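Long-range contacts in D-glucosaminate-6-phosphate ammonia lyase (Salmonella typhimurium, PDB 7LCE), which is a pyridoxal-phosphate-dependent enzyme of the selenocysteine-synthase-like family, with its cofactor held covalently on a lysine side chain: residues Ala155-Val159 / Leu170-Phe175; Ser136-Arg142 / Val165-Leu170. Residues are numbered along the deposited sequence.

How the contacts relate
Both contacts lie in the large alpha/beta domain expected of this pyridoxal-phosphate enzyme family, their centres about 19 and 23 Å from the centre of the chain and 11 Å apart. Contact 1 packs helix 172-181 against strand 153-159, and contact 2 lays two loops side by side before helices 142-147 and 172-181. Their segments alternate along the chain and share Leu170: its carbonyl O lies at the edge of the Tyr158 ring in contact 1, its isobutyl end covers the backbone of 140-142 in contact 2. A long, weak ion pair, Asp174 OD1 to Arg142 NH1 at 3.4 Å, joins them. A calcium ion lies about 5 Å from the Ile172 side chain but about 14 Å from that of Leu170.

Contact 1. Residues Ala155-Val159 / Leu170-Phe175; sequences ALLYV and LSIDDF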
loop_
_atom_site.group_PDB
_atom_site.type_symbol
_atom_site.label_atom_id
_atom_site.label_comp_id
_atom_site.label_asym_id
_atom_site.label_seq_id
_atom_site.Cartn_x
_atom_site.Cartn_y
_atom_site.Cartn_z
ATOM N N ALA A 155 -3.448 19.837 19.616
ATOM C CA ALA A 155 -3.419 20.554 20.884
ATOM C C ALA A 155 -2.092 20.287 21.581
ATOM O O ALA A 155 -1.379 19.331 21.255
ATOM C CB ALA A 155 -4.585 20.142 21.790
ATOM N N LEU A 156 -1.780 21.141 22.552
ATOM C CA LEU A 156 -0.668 20.938 23.469
ATOM C C LEU A 156 -1.224 20.618 24.849
ATOM O O LEU A 156 -2.247 21.177 25.259
ATOM C CB LEU A 156 0.231 22.175 23.549
ATOM C CG LEU A 156 1.185 22.483 22.394
ATOM C CD1 LEU A 156 0.434 22.977 21.167
ATOM C CD2 LEU A 156 2.235 23.501 22.830
ATOM N N LEU A 157 -0.556 19.718 25.568
ATOM C CA LEU A 157 -1.023 19.269 26.873
ATOM C C LEU A 157 0.058 19.500 27.918
ATOM O O LEU A 157 1.187 19.017 27.769
ATOM C CB LEU A 157 -1.423 17.794 26.840
ATOM C CG LEU A 157 -2.009 17.279 28.155
ATOM C CD1 LEU A 157 -3.399 17.832 28.360
ATOM C CD2 LEU A 157 -2.031 15.762 28.192
ATOM N N TYR A 158 -0.292 20.230 28.972
ATOM C CA TYR A 158 0.565 20.426 30.132
ATOM C C TYR A 158 -0.089 19.763 31.335
ATOM O O TYR A 158 -1.267 20.005 31.613
ATOM C CB TYR A 158 0.794 21.915 30.400
ATOM C CG TYR A 158 1.836 22.204 31.457
ATOM C CD1 TYR A 158 1.509 22.180 32.808
ATOM C CD2 TYR A 158 3.142 22.518 31.107
ATOM C CE1 TYR A 158 2.456 22.447 33.782
ATOM C CE2 TYR A 158 4.097 22.789 32.075
ATOM C CZ TYR A 158 3.748 22.753 33.410
ATOM O OH TYR A 158 4.689 23.020 34.380
ATOM N N VAL A 159 0.668 18.931 32.043
ATOM C CA VAL A 159 0.159 18.185 33.188
ATOM C C VAL A 159 0.833 18.722 34.442
ATOM O O VAL A 159 2.064 18.671 34.564
ATOM C CB VAL A 159 0.405 16.675 33.037
ATOM C CG1 VAL A 159 -0.273 15.912 34.166
ATOM C CG2 VAL A 159 -0.085 16.183 31.684
ATOM N N LEU A 170 9.825 21.916 30.795
ATOM C CA LEU A 170 9.493 23.270 30.383
ATOM C C LEU A 170 8.459 23.879 31.327
ATOM O O LEU A 170 7.711 23.179 32.015
ATOM C CB LEU A 170 8.964 23.275 28.950
ATOM C CG LEU A 170 9.955 22.833 27.875
ATOM C CD1 LEU A 170 9.260 22.676 26.533
ATOM C CD2 LEU A 170 11.092 23.832 27.772
ATOM N N SER A 171 8.425 25.207 31.349
ATOM C CA SER A 171 7.481 25.921 32.191
ATOM C C SER A 171 6.134 26.055 31.491
ATOM O O SER A 171 6.013 25.872 30.277
ATOM C CB SER A 171 8.020 27.306 32.544
ATOM O OG SER A 171 8.100 28.118 31.386
ATOM N N ILE A 172 5.108 26.381 32.282
ATOM C CA ILE A 172 3.781 26.616 31.717
ATOM C C ILE A 172 3.812 27.795 30.754
ATOM O O ILE A 172 3.044 27.835 29.785
ATOM C CB ILE A 172 2.750 26.824 32.844
ATOM C CG1 ILE A 172 1.356 27.082 32.266
ATOM C CG2 ILE A 172 3.179 27.956 33.770
ATOM C CD1 ILE A 172 0.823 25.940 31.428
ATOM N N ASP A 173 4.703 28.761 30.991
ATOM C CA ASP A 173 4.823 29.897 30.082
ATOM C C ASP A 173 5.283 29.447 28.702
ATOM O O ASP A 173 4.813 29.965 27.682
ATOM C CB ASP A 173 5.793 30.932 30.657
ATOM C CG ASP A 173 5.298 31.538 31.956
ATOM O OD1 ASP A 173 4.080 31.794 32.071
ATOM O OD2 ASP A 173 6.129 31.760 32.862
ATOM N N ASP A 174 6.205 28.482 28.651
ATOM C CA ASP A 174 6.702 27.991 27.370
ATOM C C ASP A 174 5.579 27.393 26.532
ATOM O O ASP A 174 5.521 27.604 25.315
ATOM C CB ASP A 174 7.806 26.959 27.603
ATOM C CG ASP A 174 9.088 27.584 28.119
ATOM O OD1 ASP A 174 9.513 28.625 27.572
ATOM O OD2 ASP A 174 9.667 27.033 29.082
ATOM N N PHE A 175 4.676 26.641 27.164
ATOM C CA PHE A 175 3.563 26.054 26.426
ATOM C C PHE A 175 2.599 27.119 25.915
ATOM O O PHE A 175 2.131 27.041 24.773
ATOM C CB PHE A 175 2.835 25.038 27.301
ATOM C CG PHE A 175 3.407 23.657 27.212
ATOM C CD1 PHE A 175 4.550 23.323 27.915
ATOM C CD2 PHE A 175 2.815 22.699 26.408
ATOM C CE1 PHE A 175 5.086 22.059 27.830
ATOM C CE2 PHE A 175 3.347 21.433 26.317
ATOM C CZ PHE A 175 4.484 21.111 27.030
#
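This is the first half of a beta-alpha-beta unit: strand 153-159 leads through a loop into helix 172-181, which packs on the sheet before strand 186-189 follows. Leu156 and Tyr158 project from the strand toward the helix, while Leu157 between them turns to the other face, against Val106 and Met108. Tyr158 is t at chi1, which places its ring beside the first helical turn. Ile172, t then p, holds CD1 over that ring in a CH-pi contact, 4.1 Å from the centroid and 20° off the normal. Phe175, one turn further on, has chi1 at -88° and points its ring at the strand; the edge of Tyr158 meets its face in an offset edge-to-face pair, centroids 5.4 Å apart and planes at 80°. Flat rings suit this layer by offering both an edge and a broad apolar face: Tyr158 gives its edge to Phe175 and a face to Ile172. Branched Leu156 continues the layer, CD2 to Phe175 CD2 at 3.7 Å. A capping box secures the helix start: Ser171, in the p rotamer, accepts a weak bond at OG from Asp174 N (3.3 Å), and Asp174, in m, returns OD2 to Ser171 N at 3.2 Å.

Contact 2. Residues Ser136-Arg142 / Val165-Leu170; sequences SSNLATR and VQKGML
Met169 lays its flexible terminal methyl against the backbone of 136-140: CA-to-CB points away, but chi1 and chi2 in m and chi3 at 104° bring CE to 3.6 Å from Leu139 N and 4.3 Å from Ala140 CB. The angles of Ser137 and Asn138 are those of a type I turn, and Ser136 N donates to Leu139 O at 2.7 Å across its ends; Leu139 and Ala140 are extended. The loops run in the same direction, CA atoms 7.2 Å apart at Ser137-Val165, 4.4 Å at Leu139-Gly168 and 5.2 Å at Ala140-Met169. Gly168 (phi 90°, psi -5°) is required: a CB would sit 2.0 Å from Asn138 O. Its CA makes a CA-H...O contact with Asn138 O (3.5 Å), and Gly168 O accepts from Ala140 N (2.9 Å) and meets Leu139 CA (3.4 Å). Val165 CG1 lies 3.3 Å from Ser137 O; small Ala140 leaves room for Leu170 (m, t), CD2 3.4 Å from Ala140 O. This is loop-to-loop packing at strand ends of an alpha/beta sheet: the loops link strands 130-134 and 153-159, which flank strand 105-109, to helices 142-147 and 172-181, and Leu109 packs on Ala140, Met169 and Leu170. The pairing thus relies on one backbone hydrogen bond, two CA-H...O contacts and apolar side chains against peptide groups, while Ser137 OG and Asn138 OD1 bond Asn113 O and Asp115 N of the second subunit.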
loop_
_atom_site.group_PDB
_atom_site.type_symbol
_atom_site.label_atom_id
_atom_site.label_comp_id
_atom_site.label_asym_id
_atom_site.label_seq_id
_atom_site.Cartn_x
_atom_site.Cartn_y
_atom_site.Cartn_z
ATOM N N SER A 136 13.239 14.385 26.670
ATOM C CA SER A 136 13.543 13.167 27.398
ATOM C C SER A 136 12.850 13.200 28.758
ATOM O O SER A 136 12.213 14.185 29.138
ATOM C CB SER A 136 15.056 12.997 27.545
ATOM O OG SER A 136 15.680 12.909 26.275
ATOM N N SER A 137 12.967 12.096 29.498
ATOM C CA SER A 137 12.333 12.015 30.808
ATOM C C SER A 137 12.989 12.934 31.829
ATOM O O SER A 137 12.360 13.270 32.837
ATOM C CB SER A 137 12.362 10.576 31.320
ATOM O OG SER A 137 13.692 10.096 31.393
ATOM N N ASN A 138 14.234 13.348 31.592
ATOM C CA ASN A 138 14.952 14.203 32.524
ATOM C C ASN A 138 15.194 15.610 32.003
ATOM O O ASN A 138 15.529 16.492 32.799
ATOM C CB ASN A 138 16.302 13.571 32.903
ATOM C CG ASN A 138 17.227 13.404 31.711
ATOM O OD1 ASN A 138 16.800 12.993 30.632
ATOM N ND2 ASN A 138 18.503 13.721 31.902
ATOM N N LEU A 139 15.036 15.840 30.703
ATOM C CA LEU A 139 15.334 17.136 30.111
ATOM C C LEU A 139 14.409 17.377 28.929
ATOM O O LEU A 139 14.120 16.458 28.160
ATOM C CB LEU A 139 16.796 17.222 29.658
ATOM C CG LEU A 139 17.265 18.588 29.155
ATOM C CD1 LEU A 139 17.311 19.596 30.294
ATOM C CD2 LEU A 139 18.620 18.473 28.471
ATOM N N ALA A 140 13.946 18.616 28.799
ATOM C CA ALA A 140 13.129 19.015 27.659
ATOM C C ALA A 140 13.427 20.471 27.347
ATOM O O ALA A 140 13.318 21.330 28.229
ATOM C CB ALA A 140 11.640 18.813 27.943
ATOM N N THR A 141 13.809 20.748 26.108
ATOM C CA THR A 141 14.123 22.099 25.674
ATOM C C THR A 141 12.961 22.673 24.870
ATOM O O THR A 141 12.041 21.963 24.460
ATOM C CB THR A 141 15.411 22.117 24.848
ATOM O OG1 THR A 141 15.192 21.433 23.608
ATOM C CG2 THR A 141 16.534 21.427 25.610
ATOM N N ARG A 142 13.005 23.989 24.654
ATOM C CA ARG A 142 11.908 24.631 23.940
ATOM C C ARG A 142 11.917 24.270 22.459
ATOM O O ARG A 142 10.855 24.027 21.873
ATOM C CB ARG A 142 11.958 26.147 24.124
ATOM C CG ARG A 142 10.884 26.861 23.321
ATOM C CD ARG A 142 10.462 28.177 23.941
ATOM N NE ARG A 142 9.485 28.853 23.096
ATOM C CZ ARG A 142 8.717 29.859 23.490
ATOM N NH1 ARG A 142 8.775 30.328 24.727
ATOM N NH2 ARG A 142 7.871 30.408 22.623
ATOM N N VAL A 165 7.598 14.613 36.126
ATOM C CA VAL A 165 8.987 14.947 36.408
ATOM C C VAL A 165 9.072 16.428 36.751
ATOM O O VAL A 165 8.569 17.284 36.012
ATOM C CB VAL A 165 9.883 14.588 35.213
ATOM C CG1 VAL A 165 11.338 14.884 35.533
ATOM C CG2 VAL A 165 9.705 13.123 34.841
ATOM N N GLN A 166 9.697 16.736 37.888
ATOM C CA GLN A 166 9.721 18.113 38.377
ATOM C C GLN A 166 10.765 18.947 37.640
ATOM O O GLN A 166 10.427 19.854 36.874
ATOM C CB GLN A 166 9.967 18.121 39.890
ATOM C CG GLN A 166 8.927 17.345 40.689
ATOM C CD GLN A 166 7.532 17.934 40.567
ATOM O OE1 GLN A 166 7.368 19.139 40.365
ATOM N NE2 GLN A 166 6.519 17.085 40.687
ATOM N N LYS A 167 12.042 18.649 37.859
ATOM C CA LYS A 167 13.110 19.434 37.257
ATOM C C LYS A 167 13.427 18.953 35.845
ATOM O O LYS A 167 13.231 17.785 35.500
ATOM C CB LYS A 167 14.371 19.394 38.123
ATOM C CG LYS A 167 14.266 20.221 39.397
ATOM C CD LYS A 167 15.588 20.264 40.145
ATOM C CE LYS A 167 15.458 21.029 41.454
ATOM N NZ LYS A 167 16.763 21.148 42.162
ATOM N N GLY A 168 13.910 19.885 35.024
ATOM C CA GLY A 168 14.289 19.609 33.656
ATOM C C GLY A 168 13.187 19.782 32.637
ATOM O O GLY A 168 13.455 19.663 31.434
ATOM N N MET A 169 11.965 20.067 33.071
ATOM C CA MET A 169 10.825 20.213 32.181
ATOM C C MET A 169 10.583 21.683 31.863
ATOM O O MET A 169 11.066 22.583 32.556
ATOM C CB MET A 169 9.571 19.593 32.801
ATOM C CG MET A 169 9.709 18.114 33.123
ATOM S SD MET A 169 9.929 17.077 31.664
ATOM C CE MET A 169 11.682 16.720 31.756
ATOM N N LEU A 170 9.825 21.916 30.795
ATOM C CA LEU A 170 9.493 23.270 30.383
ATOM C C LEU A 170 8.459 23.879 31.327
ATOM O O LEU A 170 7.711 23.179 32.015
ATOM C CB LEU A 170 8.964 23.275 28.950
ATOM C CG LEU A 170 9.955 22.833 27.875
ATOM C CD1 LEU A 170 9.260 22.676 26.533
ATOM C CD2 LEU A 170 11.092 23.832 27.772
#